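Local coordinates for tail component (Lactobacillus phage J-1, PDB 5LY8), which probably binds host cell-surface carbohydrate during infection, through a carbohydrate-binding module inserted in the distal tail protein and represented by this chain, at residues T104-G110 against D130-D136. Residue numbers count along the deposited sequence, not the author numbering.
With MG (magnesium ion), chain B.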
ATOM      1  N   THR A 104     -16.836  -3.964   0.052  0.50 19.38           N
ATOM      2  CA  THR A 104     -16.827  -5.416  -0.074  0.50 17.95           C
ATOM      3  C   THR A 104     -18.199  -5.988   0.312  0.50 21.62           C
ATOM      4  O   THR A 104     -19.127  -5.274   0.735  0.50 21.29           O
ATOM      5  CB  THR A 104     -15.598  -6.028   0.675  0.50 20.58           C
ATOM      6  OG1 THR A 104     -15.454  -7.440   0.388  0.50 11.61           O
ATOM      7  CG2 THR A 104     -15.639  -5.810   2.198  0.50 21.83           C
ATOM      8  N   ASN A 105     -18.201  -7.296   0.262  1.00 19.13           N
ATOM      9  CA  ASN A 105     -19.432  -8.049   0.499  1.00 20.44           C
ATOM     10  C   ASN A 105     -19.045  -9.449   0.837  1.00 22.20           C
ATOM     11  O   ASN A 105     -17.866  -9.835   0.771  1.00 19.77           O
ATOM     12  CB  ASN A 105     -20.534  -7.991  -0.575  1.00 22.44           C
ATOM     13  CG  ASN A 105     -21.251  -6.730  -0.936  1.00 66.86           C
ATOM     14  OD1 ASN A 105     -21.384  -6.417  -2.119  1.00 68.23           O
ATOM     15  ND2 ASN A 105     -21.989  -6.170   0.009  1.00 58.66           N
ATOM     16  N   ALA A 106     -19.930 -10.186   1.480  1.00 16.99           N
ATOM     17  CA  ALA A 106     -19.507 -11.488   1.896  1.00 17.42           C
ATOM     18  C   ALA A 106     -18.799 -12.286   0.819  1.00 18.56           C
ATOM     19  O   ALA A 106     -17.684 -12.724   1.063  1.00 19.38           O
ATOM     20  CB  ALA A 106     -20.683 -12.266   2.468  1.00 18.74           C
ATOM     21  N   ALA A 107     -19.363 -12.369  -0.395  1.00 15.49           N
ATOM     22  CA  ALA A 107     -18.825 -13.233  -1.443  1.00 15.10           C
ATOM     23  C   ALA A 107     -17.573 -12.690  -2.112  1.00 15.59           C
ATOM     24  O   ALA A 107     -16.886 -13.415  -2.823  1.00 17.70           O
ATOM     25  CB  ALA A 107     -19.902 -13.508  -2.491  1.00 17.12           C
ATOM     26  N   GLU A 108     -17.257 -11.407  -1.871  1.00 12.84           N
ATOM     27  CA  GLU A 108     -16.121 -10.749  -2.506  1.00 11.51           C
ATOM     28  C   GLU A 108     -14.826 -10.978  -1.763  1.00 13.28           C
ATOM     29  O   GLU A 108     -14.800 -11.037  -0.527  1.00 13.23           O
ATOM     30  CB  GLU A 108     -16.401  -9.261  -2.686  1.00 12.32           C
ATOM     31  CG  GLU A 108     -17.613  -9.012  -3.574  1.00 14.66           C
ATOM     32  CD  GLU A 108     -18.045  -7.568  -3.698  1.00 14.64           C
ATOM     33  OE1 GLU A 108     -17.384  -6.673  -3.141  1.00 15.07           O
ATOM     34  OE2 GLU A 108     -19.105  -7.338  -4.328  1.00 18.57           O
ATOM     35  N   VAL A 109     -13.722 -11.038  -2.540  1.00 11.81           N
ATOM     36  CA  VAL A 109     -12.369 -11.251  -2.035  1.00 11.14           C
ATOM     37  C   VAL A 109     -11.445 -10.253  -2.710  1.00 11.82           C
ATOM     38  O   VAL A 109     -11.505 -10.079  -3.941  1.00 12.37           O
ATOM     39  CB  VAL A 109     -11.914 -12.719  -2.283  1.00 13.64           C
ATOM     40  CG1 VAL A 109     -10.420 -12.923  -2.062  1.00 13.30           C
ATOM     41  CG2 VAL A 109     -12.726 -13.687  -1.420  1.00 14.20           C
ATOM     42  N   GLY A 110     -10.557  -9.637  -1.948  1.00 10.43           N
ATOM     43  CA  GLY A 110      -9.615  -8.728  -2.579  1.00 10.25           C
ATOM     44  C   GLY A 110      -8.564  -8.298  -1.599  1.00 10.33           C
ATOM     45  O   GLY A 110      -8.719  -8.463  -0.390  1.00 10.25           O
ATOM     46  N   ASP A 130      -9.784  -8.618   2.308  1.00 12.82           N
ATOM     47  CA  ASP A 130     -10.989  -9.412   2.594  1.00 11.31           C
ATOM     48  C   ASP A 130     -10.664 -10.727   1.897  1.00 11.61           C
ATOM     49  O   ASP A 130     -10.750 -10.836   0.727  1.00 11.60           O
ATOM     50  CB  ASP A 130     -12.285  -8.757   2.072  1.00 12.88           C
ATOM     51  CG  ASP A 130     -13.542  -9.626   2.354  1.00 13.63           C
ATOM     52  OD1 ASP A 130     -13.415 -10.712   2.733  1.00 15.11           O
ATOM     53  OD2 ASP A 130     -14.662  -9.162   2.185  1.00 19.18           O
ATOM     54  N   ASP A 131     -10.239 -11.706   2.677  1.00 11.99           N
ATOM     55  CA  ASP A 131      -9.765 -12.961   2.100  1.00 13.65           C
ATOM     56  C   ASP A 131     -10.710 -14.145   2.161  1.00 15.59           C
ATOM     57  O   ASP A 131     -10.296 -15.232   1.910  1.00 16.79           O
ATOM     58  CB  ASP A 131      -8.354 -13.353   2.652  1.00 15.14           C
ATOM     59  CG  ASP A 131      -8.351 -13.658   4.146  1.00 16.04           C
ATOM     60  OD1 ASP A 131      -9.323 -13.551   4.797  1.00 16.83           O
ATOM     61  OD2 ASP A 131      -7.278 -14.009   4.652  1.00 21.08           O
ATOM     62  N   SER A 132     -11.968 -13.906   2.478  1.00 13.30           N
ATOM     63  CA  SER A 132     -12.933 -15.007   2.528  1.00 13.16           C
ATOM     64  C   SER A 132     -14.152 -14.661   1.714  1.00 14.06           C
ATOM     65  O   SER A 132     -14.717 -13.574   1.876  1.00 14.15           O
ATOM     66  CB  SER A 132     -13.370 -15.279   3.970  1.00 15.16           C
ATOM     67  OG  SER A 132     -14.370 -16.292   3.987  1.00 17.73           O
ATOM     68  N   ALA A 133     -14.635 -15.624   0.908  1.00 13.14           N
ATOM     69  CA  ALA A 133     -15.879 -15.467   0.143  1.00 14.30           C
ATOM     70  C   ALA A 133     -17.118 -15.807   0.966  1.00 16.18           C
ATOM     71  O   ALA A 133     -18.210 -15.904   0.407  1.00 17.74           O
ATOM     72  CB  ALA A 133     -15.845 -16.296  -1.132  1.00 15.20           C
ATOM     73  N   SER A 134     -16.969 -15.982   2.278  1.00 15.36           N
ATOM     74  CA  SER A 134     -18.117 -16.277   3.144  1.00 16.65           C
ATOM     75  C   SER A 134     -18.202 -15.306   4.334  1.00 17.55           C
ATOM     76  O   SER A 134     -18.962 -15.553   5.273  1.00 18.02           O
ATOM     77  CB  SER A 134     -18.076 -17.728   3.616  1.00 20.84           C
ATOM     78  OG  SER A 134     -16.876 -18.017   4.308  1.00 25.49           O
ATOM     79  N   ASN A 135     -17.489 -14.181   4.278  1.00 15.58           N
ATOM     80  CA  ASN A 135     -17.503 -13.217   5.377  1.00 15.45           C
ATOM     81  C   ASN A 135     -17.134 -11.861   4.773  1.00 17.11           C
ATOM     82  O   ASN A 135     -16.352 -11.815   3.815  1.00 16.99           O
ATOM     83  CB  ASN A 135     -16.400 -13.645   6.394  1.00 18.24           C
ATOM     84  CG  ASN A 135     -16.467 -13.061   7.775  1.00 34.59           C
ATOM     85  OD1 ASN A 135     -17.426 -12.374   8.129  1.00 26.05           O
ATOM     86  ND2 ASN A 135     -15.469 -13.390   8.607  1.00 25.13           N
ATOM     87  N   ASP A 136     -17.662 -10.751   5.289  0.50 15.61           N
ATOM     88  CA  ASP A 136     -17.301  -9.434   4.734  0.50 15.72           C
ATOM     89  C   ASP A 136     -16.337  -8.693   5.672  0.50 16.74           C
ATOM     90  O   ASP A 136     -16.260  -7.451   5.729  0.50 14.25           O
ATOM     91  CB  ASP A 136     -18.552  -8.636   4.345  0.50 18.74           C
ATOM     92  CG  ASP A 136     -19.172  -7.818   5.433  0.50 21.02           C
ATOM     93  OD1 ASP A 136     -19.167  -8.285   6.588  0.50 20.86           O
ATOM     94  OD2 ASP A 136     -19.608  -6.678   5.132  0.50 22.91           O
TER
HETATM   95 MG    MG B 301     -15.594 -11.445   1.623  1.00 14.93          MG
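A magnesium site, built mainly from backbone carbonyls, ties together two loops at one end of this concanavalin-like β-sandwich. Loop 104-110 joins strands 94-103 and 110-118; loop 130-136 follows strand 121-130 and leads into 138-144. From the first loop come Ala-106 O at 2.5 Å and Glu-108 O at 2.3 Å from MG; from the second, Ser-132 O at 2.3 Å and Asn-135 O at 2.4 Å. Asp-130 supplies the one carboxylate, bidentate, with OD1 and OD2 both 2.5 Å from MG. Asn-105 O sits farther out, about 2.9 Å from MG, and accepts a hydrogen bond from Glu-108 N (3.1 Å). The shared ion explains why acceptor oxygens crowd together: Ala-106 O lies 3.2 Å from both Ser-132 O and Asn-135 O.

Asp-130 links the sheet to the ion. Its backbone forms an antiparallel hydrogen-bonded pair with Gly-110, Gly-110 N to Asp-130 O and Asp-130 N to Gly-110 O both 2.9 Å, and at this end of strand 121-130 its side chain reaches the metal. Thr-104 OG1 donates to Asp-130 OD2 at 2.6 Å, holding that oxygen from the side of the first loop. Asp-136 packs its CB 3.5 Å from Ala-106 N, while its carboxylate is engaged in a salt bridge with Arg-160. Within the second loop, Ser-132 OG makes an ST turn by accepting from Ser-134 N (3.1 Å). Farther round, Val-109 CG2 meets Ala-133 CB at 4.1 Å, and a CA-H···O contact runs from Ala-107 CA to Ala-133 O, 3.3 Å apart.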